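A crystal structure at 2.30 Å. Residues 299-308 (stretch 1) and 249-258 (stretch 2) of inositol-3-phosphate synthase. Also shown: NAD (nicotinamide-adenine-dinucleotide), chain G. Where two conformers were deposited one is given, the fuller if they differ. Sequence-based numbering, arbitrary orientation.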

# COMPACT_ATOMS: atom_id res chain seq x y z
N GLY A 299 -7.97 -14.18 -27.06
CA GLY A 299 -8.04 -13.51 -25.77
C GLY A 299 -6.94 -13.96 -24.82
O GLY A 299 -6.82 -13.43 -23.70
N SER A 300 -6.13 -14.91 -25.26
CA SER A 300 -5.09 -15.50 -24.42
C SER A 300 -3.68 -15.20 -24.97
O SER A 300 -3.54 -14.66 -26.08
CB SER A 300 -5.29 -17.01 -24.29
OG SER A 300 -6.52 -17.30 -23.65
N PRO A 301 -2.67 -15.46 -24.15
CA PRO A 301 -1.29 -15.18 -24.50
C PRO A 301 -0.67 -16.01 -25.62
O PRO A 301 0.29 -15.53 -26.21
CB PRO A 301 -0.53 -15.49 -23.19
CG PRO A 301 -1.51 -15.35 -22.16
CD PRO A 301 -2.78 -15.94 -22.76
N GLN A 302 -1.18 -17.23 -25.91
CA GLN A 302 -0.49 -18.08 -26.89
C GLN A 302 -0.40 -17.47 -28.27
O GLN A 302 -1.23 -16.61 -28.63
CB GLN A 302 -1.04 -19.48 -26.98
CG GLN A 302 -2.40 -19.57 -27.68
CD GLN A 302 -3.51 -19.61 -26.69
OE1 GLN A 302 -3.29 -19.29 -25.52
NE2 GLN A 302 -4.71 -20.01 -27.12
N ASN A 303 0.60 -17.93 -29.03
CA ASN A 303 0.90 -17.37 -30.36
C ASN A 303 0.11 -17.97 -31.52
O ASN A 303 0.65 -18.27 -32.58
CB ASN A 303 2.41 -17.35 -30.63
CG ASN A 303 3.03 -18.72 -30.60
OD1 ASN A 303 2.73 -19.53 -29.75
ND2 ASN A 303 3.94 -18.98 -31.54
N THR A 304 -1.21 -18.09 -31.31
CA THR A 304 -2.09 -18.69 -32.28
C THR A 304 -1.92 -18.10 -33.69
O THR A 304 -1.84 -18.84 -34.67
CB THR A 304 -3.56 -18.56 -31.87
OG1 THR A 304 -3.79 -19.15 -30.57
CG2 THR A 304 -4.40 -19.40 -32.82
N LEU A 305 -1.84 -16.77 -33.77
CA LEU A 305 -1.82 -16.05 -35.04
C LEU A 305 -0.42 -15.95 -35.64
O LEU A 305 0.08 -14.87 -35.96
CB LEU A 305 -2.49 -14.68 -34.85
CG LEU A 305 -3.90 -14.78 -34.21
CD1 LEU A 305 -4.46 -13.44 -33.77
CD2 LEU A 305 -4.89 -15.49 -35.14
N VAL A 306 0.22 -17.11 -35.78
CA VAL A 306 1.46 -17.25 -36.55
C VAL A 306 1.29 -16.72 -38.00
O VAL A 306 0.16 -16.60 -38.48
CB VAL A 306 1.93 -18.74 -36.56
CG1 VAL A 306 2.31 -19.17 -35.16
CG2 VAL A 306 0.84 -19.65 -37.11
N PRO A 307 2.40 -16.43 -38.68
CA PRO A 307 2.33 -15.81 -40.02
C PRO A 307 1.46 -16.61 -41.02
O PRO A 307 0.68 -16.04 -41.77
CB PRO A 307 3.80 -15.76 -40.47
CG PRO A 307 4.61 -15.87 -39.21
CD PRO A 307 3.79 -16.67 -38.25
N GLY A 308 1.57 -17.93 -40.99
CA GLY A 308 0.72 -18.77 -41.81
C GLY A 308 -0.76 -18.51 -41.65
O GLY A 308 -1.50 -18.53 -42.63
PA NAD G . -11.21 -20.46 -16.81
O1A NAD G . -10.46 -21.64 -16.40
O2A NAD G . -12.27 -20.21 -15.82
O5B NAD G . -11.76 -20.74 -18.28
C5B NAD G . -11.14 -21.68 -19.10
C4B NAD G . -12.22 -22.61 -19.62
O4B NAD G . -11.80 -23.10 -20.88
C3B NAD G . -12.43 -23.81 -18.74
O3B NAD G . -13.82 -24.06 -18.82
C2B NAD G . -11.75 -24.96 -19.44
O2B NAD G . -12.67 -26.04 -19.32
C1B NAD G . -11.76 -24.50 -20.89
N9A NAD G . -10.76 -25.03 -21.84
C8A NAD G . -9.44 -25.34 -21.66
N7A NAD G . -8.95 -25.82 -22.82
C5A NAD G . -9.91 -25.84 -23.77
C6A NAD G . -9.96 -26.26 -25.11
N6A NAD G . -8.92 -26.83 -25.74
N1A NAD G . -11.14 -26.16 -25.79
C2A NAD G . -12.26 -25.68 -25.17
N3A NAD G . -12.20 -25.32 -23.86
C4A NAD G . -11.06 -25.38 -23.15
O3 NAD G . -10.26 -19.17 -17.02
PN NAD G . -10.89 -17.75 -17.32
O1N NAD G . -12.23 -17.98 -17.93
O2N NAD G . -10.80 -16.96 -16.08
O5D NAD G . -10.01 -17.11 -18.52
C5D NAD G . -9.70 -17.86 -19.67
C4D NAD G . -8.47 -17.35 -20.45
O4D NAD G . -8.54 -15.96 -20.63
C3D NAD G . -7.13 -17.64 -19.76
O3D NAD G . -6.20 -18.02 -20.74
C2D NAD G . -6.68 -16.27 -19.31
O2D NAD G . -5.27 -16.07 -19.27
C1D NAD G . -7.27 -15.40 -20.38
N1N NAD G . -7.26 -14.05 -19.83
C2N NAD G . -7.99 -13.76 -18.72
C3N NAD G . -7.94 -12.48 -18.20
C7N NAD G . -9.02 -12.13 -17.25
O7N NAD G . -9.89 -13.18 -16.91
N7N NAD G . -9.13 -10.87 -16.80
C4N NAD G . -7.17 -11.48 -18.82
C5N NAD G . -6.42 -11.80 -19.93
C6N NAD G . -6.47 -13.11 -20.44
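Stretch 2 (249-258) ANTERYTDVR

Two loops without regular pairing can still be held in register if amide side chains take the place of backbone partners, and residues 249-258 of inositol-3-phosphate synthase lying on residues 299-308 illustrate this. Stretch 2 is irregular but largely extended, and it runs in the same sense as stretch 1: Ser300 CA lies 5.7 Å from Thr251 CA, Gln302 CA 5.2 Å from Tyr254 CA, and Val306 CA 7.2 Å from Val257 CA. Stretch 1 is loop until its helix begins at Pro307, with Val306 as N-cap residue.

The central bonds explain two rotamers. Gln302 points its CA-to-CB bond sideways, yet chi1 in p and an off-well chi2 of -97° bring its amide to the neighbouring backbone, where Glu252 N donates to Gln302 OE1 at 3.2 Å. Asn303, also p, points toward stretch 2, and Thr255 N donates to Asn303 OD1 at 3.1 Å. The backbone path places Asn303 CB over the face of the Tyr254 ring, 4.0 Å from its centroid, in a CH-pi contact, and the p rotamer then carries OD1 over that face as well. Tyr254 itself has an off-well chi1 of -91°; its hydroxyl reaches a water 2.7 Å from Tyr254 OH, and that water donates to Pro301 O, also at 2.7 Å.

At the start of the contact, the dinucleotide joins both stretches. Ser300 OG and Thr251 OG1, both on m rotamers, hydrogen-bond to NAD O3D at 3.0 and 2.7 Å respectively, while NAD O3D donates to Ala249 O at 3.1 Å. Thr251 OG1 also lies 3.4 Å from Pro301 CD.

Toward the other end the contact becomes apolar. Val257, with chi1 in t, places CG2 4.0 Å from Val306 CG1 and CG1 4.0 Å from Pro307 CD, so its two methyls meet successive residues at the helix start.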

# COMPACT_ATOMS: atom_id res chain seq x y z
N ALA A 249 -10.51 -19.82 -23.56
CA ALA A 249 -10.14 -21.03 -22.84
C ALA A 249 -8.72 -20.92 -22.22
O ALA A 249 -8.08 -19.90 -22.31
CB ALA A 249 -10.22 -22.23 -23.79
N ASN A 250 -8.23 -21.97 -21.58
CA ASN A 250 -6.97 -21.86 -20.86
C ASN A 250 -5.82 -21.52 -21.77
O ASN A 250 -5.78 -21.90 -22.94
CB ASN A 250 -6.67 -23.10 -20.03
CG ASN A 250 -7.64 -23.25 -18.88
OD1 ASN A 250 -8.64 -23.98 -18.99
ND2 ASN A 250 -7.42 -22.47 -17.80
N THR A 251 -4.92 -20.73 -21.21
CA THR A 251 -3.70 -20.35 -21.85
C THR A 251 -3.01 -21.63 -22.25
O THR A 251 -2.71 -22.45 -21.39
CB THR A 251 -2.90 -19.59 -20.79
OG1 THR A 251 -3.57 -18.36 -20.57
CG2 THR A 251 -1.54 -19.15 -21.32
N GLU A 252 -2.78 -21.79 -23.55
CA GLU A 252 -1.90 -22.85 -24.10
C GLU A 252 -0.45 -22.36 -24.02
O GLU A 252 -0.22 -21.16 -23.86
CB GLU A 252 -2.19 -23.10 -25.59
CG GLU A 252 -3.64 -23.47 -25.89
CD GLU A 252 -3.93 -23.81 -27.35
OE1 GLU A 252 -3.50 -23.11 -28.30
OE2 GLU A 252 -4.64 -24.81 -27.53
N ARG A 253 0.52 -23.26 -24.13
CA ARG A 253 1.90 -22.83 -24.42
C ARG A 253 2.01 -22.38 -25.88
O ARG A 253 1.09 -22.53 -26.70
CB ARG A 253 2.90 -23.97 -24.16
CG ARG A 253 2.66 -25.20 -25.02
CD ARG A 253 3.76 -26.22 -25.00
NE ARG A 253 3.45 -27.42 -25.79
CZ ARG A 253 3.76 -27.61 -27.08
NH1 ARG A 253 4.37 -26.65 -27.79
NH2 ARG A 253 3.42 -28.76 -27.67
N TYR A 254 3.15 -21.78 -26.19
CA TYR A 254 3.52 -21.37 -27.52
C TYR A 254 3.84 -22.60 -28.36
O TYR A 254 4.40 -23.56 -27.88
CB TYR A 254 4.79 -20.52 -27.41
CG TYR A 254 4.54 -19.03 -27.26
CD1 TYR A 254 3.65 -18.55 -26.33
CD2 TYR A 254 5.20 -18.12 -28.08
CE1 TYR A 254 3.40 -17.21 -26.21
CE2 TYR A 254 4.98 -16.77 -27.95
CZ TYR A 254 4.08 -16.31 -27.00
OH TYR A 254 3.82 -14.95 -26.85
N THR A 255 3.49 -22.57 -29.62
CA THR A 255 3.97 -23.54 -30.60
C THR A 255 5.36 -23.09 -31.05
O THR A 255 5.75 -21.95 -30.77
CB THR A 255 3.01 -23.45 -31.82
OG1 THR A 255 1.69 -23.84 -31.41
CG2 THR A 255 3.36 -24.47 -32.87
N ASP A 256 6.13 -23.97 -31.71
CA ASP A 256 7.31 -23.52 -32.47
C ASP A 256 6.80 -22.69 -33.64
O ASP A 256 5.60 -22.78 -34.01
CB ASP A 256 8.16 -24.69 -32.98
CG ASP A 256 8.92 -25.41 -31.87
OD1 ASP A 256 9.69 -24.73 -31.13
OD2 ASP A 256 8.84 -26.65 -31.66
N VAL A 257 7.67 -21.86 -34.20
CA VAL A 257 7.37 -21.13 -35.44
C VAL A 257 8.57 -21.33 -36.36
O VAL A 257 9.70 -21.12 -35.94
CB VAL A 257 7.13 -19.61 -35.23
CG1 VAL A 257 6.62 -18.95 -36.50
CG2 VAL A 257 6.14 -19.37 -34.10
N ARG A 258 8.31 -21.77 -37.59
CA ARG A 258 9.37 -22.10 -38.57
C ARG A 258 8.77 -22.42 -39.90
O ARG A 258 7.61 -22.84 -39.96
CB ARG A 258 10.24 -23.29 -38.11
CG ARG A 258 9.47 -24.58 -37.74
CD ARG A 258 10.38 -25.74 -37.32
NE ARG A 258 9.66 -26.86 -36.71
CZ ARG A 258 9.06 -27.86 -37.38
NH1 ARG A 258 9.07 -27.89 -38.72
NH2 ARG A 258 8.43 -28.81 -36.69
O HOH W 1 2.10 -13.76 -25.18